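Local coordinates for NAD(P)H dehydrogenase (quinone) (Deinococcus radiodurans, PDB 1YDG), which catalyses the reduction of quinones to quinols by NADH or NADPH, using one FMN per monomer of a homotetramer, at residues 5-10 with 192-197; 19-24 with 38-43; 47-52 with 57-62; 105-108 with 112-115. One frame throughout, in Å; residues are numbered along the deposited sequence.

Contact 1: 5-10 with 192-197; sequences APVKLA and RQVELT
V7 and L9 pack against V194 and T197 of helix 180-204. No hydrogen bond crosses between the segments; the side chains meet through carbon atoms. V7 has the larger share. Its CG1 stands anti to the backbone N (chi1 169°) and in this setting meets the methyl T197 CG2 at 3.8 Å. The other branch, V7 CG2, rests 3.9 Å from the backbone oxygen V194 O. Between the side chains themselves, V7 CB lies 4.3 Å from V194 CG1. Two residues along, L9 CD2 touches V194 CG2 at 4.2 Å, and the two side chains cross at about a right angle. V194 therefore gives one methyl to V7 and the other to L9.

The polar bonds run inside the helix or to strands 81-89 and 117-124 of the sheet. T197 OG1 bonds to Q193 O at 2.6 Å, placed above the carbonyl plane. T197 N reaches the same Q193 O at 2.9 Å from the opposite face. With its hydroxyl turned back on the helix, T197 presents its methyl to V7. T197 OG1 also bonds to T117 OG1, and the amide of Q193 bonds to S119 OG and I82 O. These polar ends on a buried helix face thus have partners.

This is the C-terminal helix of a flavodoxin-like fold, packed on the start of the first strand, 8-13, and the residue just before it, in the mostly parallel central sheet.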
# COMPACT_ATOMS: atom_id res chain seq x y z
N ALA B 5 17.87 -20.86 -25.38
CA ALA B 5 16.95 -19.81 -25.82
C ALA B 5 17.30 -18.52 -25.08
O ALA B 5 17.53 -18.54 -23.88
CB ALA B 5 15.50 -20.20 -25.53
N PRO B 6 17.39 -17.41 -25.79
CA PRO B 6 17.41 -16.16 -25.05
C PRO B 6 16.12 -15.98 -24.23
O PRO B 6 15.04 -16.38 -24.67
CB PRO B 6 17.51 -15.09 -26.14
CG PRO B 6 18.11 -15.82 -27.33
CD PRO B 6 17.53 -17.19 -27.24
N VAL B 7 16.26 -15.41 -23.04
CA VAL B 7 15.11 -14.99 -22.23
C VAL B 7 14.20 -14.07 -23.05
O VAL B 7 14.68 -13.16 -23.73
CB VAL B 7 15.57 -14.25 -20.94
CG1 VAL B 7 14.39 -13.57 -20.22
CG2 VAL B 7 16.25 -15.21 -20.00
N LYS B 8 12.90 -14.30 -22.97
CA LYS B 8 11.93 -13.46 -23.69
C LYS B 8 11.44 -12.38 -22.75
O LYS B 8 10.79 -12.68 -21.74
CB LYS B 8 10.77 -14.31 -24.18
CG LYS B 8 11.16 -15.33 -25.25
CD LYS B 8 10.14 -16.46 -25.34
CE LYS B 8 10.49 -17.47 -26.46
NZ LYS B 8 11.95 -17.80 -26.51
N LEU B 9 11.75 -11.12 -23.09
CA LEU B 9 11.50 -9.98 -22.24
C LEU B 9 10.57 -9.04 -22.94
O LEU B 9 10.89 -8.56 -24.02
CB LEU B 9 12.83 -9.26 -21.93
CG LEU B 9 12.77 -7.92 -21.20
CD1 LEU B 9 12.28 -8.06 -19.74
CD2 LEU B 9 14.13 -7.18 -21.24
N ALA B 10 9.43 -8.76 -22.32
CA ALA B 10 8.47 -7.76 -22.79
C ALA B 10 8.52 -6.54 -21.89
O ALA B 10 8.29 -6.66 -20.68
CB ALA B 10 7.06 -8.33 -22.79
N ARG B 192 19.45 -7.40 -14.15
CA ARG B 192 19.26 -8.28 -13.02
C ARG B 192 18.07 -9.21 -13.22
O ARG B 192 18.16 -10.40 -12.96
CB ARG B 192 19.07 -7.43 -11.78
CG ARG B 192 18.59 -8.18 -10.59
CD ARG B 192 18.50 -7.22 -9.40
NE ARG B 192 17.68 -7.83 -8.36
CZ ARG B 192 18.11 -8.78 -7.55
NH1 ARG B 192 19.36 -9.23 -7.64
NH2 ARG B 192 17.28 -9.29 -6.65
N GLN B 193 16.95 -8.65 -13.66
CA GLN B 193 15.75 -9.46 -13.91
C GLN B 193 15.98 -10.52 -14.98
O GLN B 193 15.51 -11.66 -14.84
CB GLN B 193 14.56 -8.57 -14.28
CG GLN B 193 13.29 -9.36 -14.62
CD GLN B 193 12.06 -8.50 -14.72
OE1 GLN B 193 12.13 -7.29 -14.52
NE2 GLN B 193 10.92 -9.12 -15.04
N VAL B 194 16.69 -10.17 -16.04
CA VAL B 194 17.03 -11.13 -17.11
C VAL B 194 17.90 -12.27 -16.56
O VAL B 194 17.62 -13.43 -16.81
CB VAL B 194 17.73 -10.43 -18.30
CG1 VAL B 194 18.38 -11.45 -19.25
CG2 VAL B 194 16.76 -9.55 -19.04
N GLU B 195 18.92 -11.91 -15.78
CA GLU B 195 19.77 -12.92 -15.10
C GLU B 195 18.99 -13.86 -14.16
O GLU B 195 19.16 -15.08 -14.22
CB GLU B 195 20.91 -12.22 -14.34
CG GLU B 195 21.96 -11.60 -15.27
CD GLU B 195 22.95 -10.67 -14.56
OE1 GLU B 195 22.91 -10.56 -13.30
OE2 GLU B 195 23.77 -10.04 -15.27
N LEU B 196 18.13 -13.30 -13.32
CA LEU B 196 17.25 -14.14 -12.49
C LEU B 196 16.34 -15.05 -13.33
O LEU B 196 16.21 -16.25 -13.04
CB LEU B 196 16.40 -13.28 -11.54
CG LEU B 196 17.16 -12.66 -10.36
CD1 LEU B 196 16.33 -11.58 -9.69
CD2 LEU B 196 17.59 -13.70 -9.33
N THR B 197 15.74 -14.49 -14.37
CA THR B 197 14.82 -15.24 -15.22
C THR B 197 15.53 -16.41 -15.93
O THR B 197 15.02 -17.53 -15.96
CB THR B 197 14.17 -14.35 -16.29
OG1 THR B 197 13.61 -13.17 -15.68
CG2 THR B 197 13.07 -15.11 -17.02

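Contact 2: 19-24 with 38-43; sequences TGYAMA and VRLLKV. With SO4 (sulfate ion), chain J.
A24 CB and L40 CD1 meet methyl to methyl at 3.5 Å, the closest approach of the two segments. L40 CG is anti to the backbone N (chi1 176°), and the side chain extends from the strand to the helix, where CD1 also lies 3.8 Å from A24 O. Its second branch goes to the tyrosine. L40 CD2 approaches Y21 CE1 obliquely at 4.4 Å, a looser touch than the first. L40 thus divides its two methyls between residues three apart on one side of the helix.

The segments belong to a beta-alpha-beta unit of strand 8-13, helix 19-33 and strand 37-42. F13 of the first strand packs on both A24 and L40.

The first turn of the same helix holds a sulfate. T19 N donates to sulfate O1 at 2.8 Å, and G20 N to sulfate O4 at 2.7 Å with a nearly straight N-H...O angle of 167°. A side chain on G20 would be crowded by O4. S15 OG, S16 N and T17 OG1 also bond to it. All five residues bind FMN, consistent with the sulfate occupying the place of the cofactor phosphate. The helix N-terminus would probably add a favourable field for the anion.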
# COMPACT_ATOMS: atom_id res chain seq x y z
N THR B 19 8.41 10.62 -21.23
CA THR B 19 9.35 10.16 -20.20
C THR B 19 9.38 8.63 -20.10
O THR B 19 10.45 8.04 -20.09
CB THR B 19 9.06 10.81 -18.83
OG1 THR B 19 9.16 12.23 -18.95
CG2 THR B 19 10.06 10.34 -17.75
N GLY B 20 8.21 8.00 -20.05
CA GLY B 20 8.14 6.54 -20.01
C GLY B 20 8.72 5.86 -21.25
O GLY B 20 9.29 4.78 -21.16
N TYR B 21 8.57 6.51 -22.40
CA TYR B 21 9.13 6.02 -23.65
C TYR B 21 10.67 6.04 -23.56
O TYR B 21 11.33 5.07 -23.94
CB TYR B 21 8.61 6.85 -24.83
CG TYR B 21 9.09 6.43 -26.21
CD1 TYR B 21 9.20 5.08 -26.56
CD2 TYR B 21 9.38 7.38 -27.19
CE1 TYR B 21 9.62 4.69 -27.83
CE2 TYR B 21 9.79 7.00 -28.46
CZ TYR B 21 9.91 5.65 -28.78
OH TYR B 21 10.32 5.26 -30.05
N ALA B 22 11.25 7.12 -23.05
CA ALA B 22 12.72 7.18 -22.90
C ALA B 22 13.19 6.07 -21.93
O ALA B 22 14.18 5.39 -22.19
CB ALA B 22 13.16 8.54 -22.38
N MET B 23 12.45 5.90 -20.84
CA MET B 23 12.79 4.87 -19.87
C MET B 23 12.69 3.49 -20.47
O MET B 23 13.54 2.66 -20.25
CB MET B 23 11.86 4.95 -18.65
CG MET B 23 12.01 6.22 -17.83
SD MET B 23 10.76 6.33 -16.54
CE MET B 23 11.32 5.06 -15.46
N ALA B 24 11.62 3.24 -21.23
CA ALA B 24 11.37 1.94 -21.81
C ALA B 24 12.41 1.60 -22.87
O ALA B 24 12.85 0.45 -22.95
CB ALA B 24 9.97 1.86 -22.37
N VAL B 38 14.05 -9.08 -26.92
CA VAL B 38 13.24 -8.01 -26.35
C VAL B 38 12.09 -7.56 -27.25
O VAL B 38 12.27 -7.37 -28.45
CB VAL B 38 14.11 -6.78 -26.00
CG1 VAL B 38 13.33 -5.78 -25.18
CG2 VAL B 38 15.39 -7.22 -25.24
N ARG B 39 10.91 -7.39 -26.65
CA ARG B 39 9.83 -6.60 -27.26
C ARG B 39 9.61 -5.33 -26.46
O ARG B 39 9.33 -5.39 -25.27
CB ARG B 39 8.51 -7.38 -27.31
CG ARG B 39 8.59 -8.59 -28.18
CD ARG B 39 7.24 -9.28 -28.30
NE ARG B 39 7.35 -10.44 -29.17
CZ ARG B 39 6.44 -11.39 -29.29
NH1 ARG B 39 5.29 -11.33 -28.63
NH2 ARG B 39 6.69 -12.41 -30.11
N LEU B 40 9.72 -4.19 -27.13
CA LEU B 40 9.29 -2.91 -26.61
C LEU B 40 7.89 -2.62 -27.14
O LEU B 40 7.70 -2.55 -28.35
CB LEU B 40 10.26 -1.83 -27.07
CG LEU B 40 9.96 -0.36 -26.74
CD1 LEU B 40 9.92 -0.20 -25.26
CD2 LEU B 40 11.05 0.52 -27.36
N LEU B 41 6.94 -2.46 -26.23
CA LEU B 41 5.51 -2.44 -26.54
C LEU B 41 4.82 -1.29 -25.83
O LEU B 41 4.91 -1.15 -24.60
CB LEU B 41 4.87 -3.76 -26.09
CG LEU B 41 5.49 -5.02 -26.68
CD1 LEU B 41 5.19 -6.20 -25.79
CD2 LEU B 41 5.00 -5.25 -28.09
N LYS B 42 4.11 -0.48 -26.58
CA LYS B 42 3.39 0.64 -25.98
C LYS B 42 1.97 0.25 -25.60
O LYS B 42 1.31 -0.59 -26.26
CB LYS B 42 3.40 1.86 -26.93
CG LYS B 42 2.52 1.70 -28.14
CD LYS B 42 2.63 2.85 -29.13
CE LYS B 42 1.70 2.59 -30.34
NZ LYS B 42 2.18 3.24 -31.60
N VAL B 43 1.49 0.87 -24.54
CA VAL B 43 0.11 0.69 -24.12
C VAL B 43 -0.79 1.59 -24.97
O VAL B 43 -0.56 2.79 -25.10
CB VAL B 43 -0.06 1.01 -22.59
CG1 VAL B 43 -1.53 1.07 -22.20
CG2 VAL B 43 0.67 -0.02 -21.72
S SO4 J . 5.27 10.43 -19.41
O1 SO4 J . 6.07 11.48 -20.03
O2 SO4 J . 5.43 10.47 -17.97
O3 SO4 J . 3.87 10.66 -19.79
O4 SO4 J . 5.73 9.12 -19.86

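Contact 3: 47-52 with 57-62; sequences APQDVI and AWKANI
V51 N and I52 N both donate to P48 O, at 3.0 and 3.2 Å. This pair of bonds forms the first turn of helix 49-52 and sets V51 and I52 beside W58 of the next helix.

The W58 indole carries the contact. I52 CG1 lies over one face of it in a CH-pi contact, 4.1 Å from the centroid of the five-membered ring and 21° off the ring normal. The isoleucine and the indole cross at about a right angle. On the six-membered ring, A47 CB comes to 3.4 Å from CZ2 of W58, a tight approach. V51 CG1 reaches CZ3 of W58 at 3.6 Å. W58 CG is anti to the backbone N (chi1 -161°), which swings the indole out from its helix to these three residues. E45 OE2 accepts from W58 NE1, which is likely to help hold the ring's rotation. A leucine in place of W58 would probably leave E45 OE2 without this N-H and open a gap beside A47 and V51.

I52 also packs further along the second helix. Its CD1 meets I62 CD1 at 3.6 Å, and its CG2 lies 3.8 Å from K59 CG. Q49 NE2 bonds to D53 OD1, whereas K59 NZ makes a long, weak ion pair with the same oxygen.

Two short helices after the second strand of the flavodoxin-like fold are joined here largely through one tryptophan, beside the FMN site: the W58 side chain is about 4 Å from that of the FMN-binding S16.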
# COMPACT_ATOMS: atom_id res chain seq x y z
N ALA B 47 -7.03 8.24 -24.53
CA ALA B 47 -7.45 9.65 -24.44
C ALA B 47 -8.15 10.12 -25.71
O ALA B 47 -7.74 9.76 -26.80
CB ALA B 47 -6.27 10.55 -24.15
N PRO B 48 -9.22 10.93 -25.56
CA PRO B 48 -9.83 11.51 -26.76
C PRO B 48 -8.83 12.43 -27.47
O PRO B 48 -7.97 13.03 -26.81
CB PRO B 48 -11.03 12.31 -26.23
CG PRO B 48 -11.12 12.05 -24.77
CD PRO B 48 -9.88 11.37 -24.31
N GLN B 49 -8.93 12.51 -28.80
CA GLN B 49 -7.97 13.29 -29.59
C GLN B 49 -7.91 14.76 -29.18
O GLN B 49 -6.84 15.38 -29.22
CB GLN B 49 -8.30 13.21 -31.08
CG GLN B 49 -7.23 13.82 -31.96
CD GLN B 49 -5.85 13.23 -31.70
OE1 GLN B 49 -5.69 12.02 -31.69
NE2 GLN B 49 -4.86 14.08 -31.48
N ASP B 50 -9.05 15.33 -28.78
CA ASP B 50 -9.09 16.74 -28.37
C ASP B 50 -8.41 16.99 -27.01
O ASP B 50 -8.01 18.11 -26.73
CB ASP B 50 -10.52 17.30 -28.42
CG ASP B 50 -11.43 16.74 -27.34
OD1 ASP B 50 -12.45 17.40 -27.04
OD2 ASP B 50 -11.16 15.64 -26.81
N VAL B 51 -8.26 15.95 -26.19
CA VAL B 51 -7.42 16.04 -24.98
C VAL B 51 -5.93 15.95 -25.35
O VAL B 51 -5.10 16.72 -24.84
CB VAL B 51 -7.77 14.95 -23.94
CG1 VAL B 51 -6.79 14.99 -22.75
CG2 VAL B 51 -9.20 15.14 -23.44
N ILE B 52 -5.59 15.02 -26.23
CA ILE B 52 -4.22 14.90 -26.74
C ILE B 52 -3.81 16.22 -27.43
O ILE B 52 -2.69 16.72 -27.26
CB ILE B 52 -4.10 13.72 -27.73
CG1 ILE B 52 -4.36 12.40 -27.01
CG2 ILE B 52 -2.70 13.73 -28.38
CD1 ILE B 52 -4.63 11.21 -27.95
N ALA B 57 3.76 18.09 -26.06
CA ALA B 57 4.64 16.94 -25.80
C ALA B 57 3.88 15.64 -25.91
O ALA B 57 4.47 14.62 -26.23
CB ALA B 57 5.34 17.06 -24.44
N TRP B 58 2.56 15.68 -25.69
CA TRP B 58 1.70 14.50 -25.84
C TRP B 58 1.50 14.15 -27.31
O TRP B 58 1.75 13.02 -27.72
CB TRP B 58 0.36 14.72 -25.14
CG TRP B 58 -0.43 13.46 -24.84
CD1 TRP B 58 -0.21 12.20 -25.34
CD2 TRP B 58 -1.58 13.36 -24.00
NE1 TRP B 58 -1.15 11.33 -24.83
CE2 TRP B 58 -2.01 12.01 -24.02
CE3 TRP B 58 -2.31 14.28 -23.25
CZ2 TRP B 58 -3.12 11.56 -23.30
CZ3 TRP B 58 -3.42 13.83 -22.52
CH2 TRP B 58 -3.81 12.48 -22.56
N LYS B 59 1.06 15.12 -28.11
CA LYS B 59 0.98 14.93 -29.56
C LYS B 59 2.29 14.46 -30.14
O LYS B 59 2.31 13.53 -30.94
CB LYS B 59 0.58 16.20 -30.29
CG LYS B 59 -0.89 16.45 -30.28
CD LYS B 59 -1.25 17.59 -31.19
CE LYS B 59 -1.74 17.10 -32.52
NZ LYS B 59 -1.91 18.27 -33.42
N ALA B 60 3.38 15.13 -29.76
CA ALA B 60 4.70 14.81 -30.29
C ALA B 60 5.08 13.38 -29.95
O ALA B 60 5.59 12.65 -30.80
CB ALA B 60 5.73 15.77 -29.76
N ASN B 61 4.82 12.97 -28.71
CA ASN B 61 5.24 11.65 -28.26
C ASN B 61 4.46 10.56 -28.94
O ASN B 61 5.02 9.53 -29.29
CB ASN B 61 5.11 11.50 -26.75
CG ASN B 61 5.62 10.16 -26.26
OD1 ASN B 61 6.77 9.78 -26.52
ND2 ASN B 61 4.78 9.44 -25.52
N ILE B 62 3.17 10.78 -29.15
CA ILE B 62 2.37 9.81 -29.88
C ILE B 62 2.99 9.53 -31.27
O ILE B 62 3.15 8.37 -31.67
CB ILE B 62 0.89 10.24 -29.92
CG1 ILE B 62 0.29 10.03 -28.52
CG2 ILE B 62 0.11 9.46 -30.94
CD1 ILE B 62 -1.15 10.39 -28.36

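Contact 4: 105-108 with 112-115; sequences GGLW and KLAN
L107 and W108 meet K112 and L113 where the chain turns back after the short helix 105-109, in a mixed contact of one backbone bond and apolar side chains. K112 N donates to L107 O at 3.2 Å. The donor stands nearly in line with the carbonyl, but the N-H...O angle is bent to 143°. S110 OG bonds to both L107 O and K112 N, which ties the turn together a second time.

L107 reaches the returning chain with both methyls. Its CD2 touches K112 CB at 3.8 Å, and its CD1 touches L113 CD2 at 3.8 Å. It crosses each of these side chains at about a right angle. The L107 chi1 of -110° is away from the staggered positions, which may mean some strain or a loosely defined side chain. L113 CD1 lies 4.2 Å from W108 CB, so L113 touches both helix residues. An alanine in place of L113 would probably open a gap beside L107 CD1 and take the cover from W108 CB.

The polar ends have partners beyond the turn. W108 NE1 bonds to the backbone oxygen of the FMN-binding H144, and its ring packs edge-to-face with F90 of the third subunit. K112 NZ forms a salt bridge with E77.

Helix 73-78 flanks the contact, E77 touching L107 and L76 touching L113. The chain then enters strand 117-124, with N115 OD1 bonded to R192 of the second subunit.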
# COMPACT_ATOMS: atom_id res chain seq x y z
N GLY B 105 -7.77 -10.79 -18.32
CA GLY B 105 -8.59 -11.76 -17.60
C GLY B 105 -8.62 -13.17 -18.17
O GLY B 105 -8.56 -14.15 -17.43
N GLY B 106 -8.72 -13.29 -19.48
CA GLY B 106 -8.74 -14.60 -20.13
C GLY B 106 -7.41 -15.32 -19.98
O GLY B 106 -7.37 -16.50 -19.65
N LEU B 107 -6.33 -14.60 -20.24
CA LEU B 107 -4.98 -15.15 -20.01
C LEU B 107 -4.74 -15.60 -18.56
O LEU B 107 -4.11 -16.63 -18.30
CB LEU B 107 -3.91 -14.10 -20.33
CG LEU B 107 -2.99 -14.21 -21.53
CD1 LEU B 107 -1.74 -13.38 -21.20
CD2 LEU B 107 -2.60 -15.63 -21.86
N TRP B 108 -5.21 -14.77 -17.62
CA TRP B 108 -5.15 -15.08 -16.20
C TRP B 108 -5.96 -16.35 -15.89
O TRP B 108 -5.48 -17.26 -15.21
CB TRP B 108 -5.67 -13.88 -15.38
CG TRP B 108 -5.76 -14.14 -13.90
CD1 TRP B 108 -4.74 -14.06 -12.98
CD2 TRP B 108 -6.92 -14.54 -13.17
NE1 TRP B 108 -5.20 -14.39 -11.74
CE2 TRP B 108 -6.53 -14.69 -11.82
CE3 TRP B 108 -8.25 -14.80 -13.53
CZ2 TRP B 108 -7.43 -15.08 -10.82
CZ3 TRP B 108 -9.14 -15.19 -12.54
CH2 TRP B 108 -8.72 -15.32 -11.20
N LYS B 112 -1.95 -18.97 -17.68
CA LYS B 112 -0.77 -18.72 -18.53
C LYS B 112 0.05 -17.47 -18.18
O LYS B 112 0.94 -17.11 -18.95
CB LYS B 112 -1.18 -18.64 -20.01
CG LYS B 112 -1.42 -19.97 -20.68
CD LYS B 112 -1.62 -19.78 -22.18
CE LYS B 112 -2.01 -21.09 -22.88
NZ LYS B 112 -2.39 -20.87 -24.32
N LEU B 113 -0.25 -16.80 -17.06
CA LEU B 113 0.58 -15.69 -16.56
C LEU B 113 1.50 -16.11 -15.43
O LEU B 113 2.46 -15.40 -15.11
CB LEU B 113 -0.28 -14.52 -16.09
CG LEU B 113 -0.92 -13.60 -17.13
CD1 LEU B 113 -1.83 -12.60 -16.46
CD2 LEU B 113 0.11 -12.88 -17.96
N ALA B 114 1.23 -17.29 -14.85
CA ALA B 114 1.93 -17.74 -13.67
C ALA B 114 3.41 -17.94 -13.93
O ALA B 114 3.82 -18.30 -15.04
CB ALA B 114 1.34 -19.03 -13.17
N ASN B 115 4.21 -17.66 -12.90
CA ASN B 115 5.62 -17.95 -12.91
C ASN B 115 6.49 -17.06 -13.82
O ASN B 115 7.67 -17.31 -13.94
CB ASN B 115 5.86 -19.44 -13.22
CG ASN B 115 5.09 -20.35 -12.28
OD1 ASN B 115 5.03 -20.09 -11.08
ND2 ASN B 115 4.49 -21.40 -12.82

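How the contacts relate
Along the chain, contacts 2, 3 and 4 follow in series, all within the span that contact 1 closes. Contacts 1 and 2 meet in the central sheet, on the neighbouring strands 8-13 and 37-42, where L9 O and R39 N are probably hydrogen-bonded; their centres are about 16 Å apart. Contact 3 comes after strand 37-42, about 17 Å from contact 2 between centres, and touches it where Y21 packs on N61. Contacts 1 and 3 lie on opposite sides of the chain's centre, about 33 Å apart between centres. Contacts 1 and 4 both reach the second subunit. FMN-binding residues lie in contact 2 and near contacts 3 and 4, while contact 1 lies away from the site.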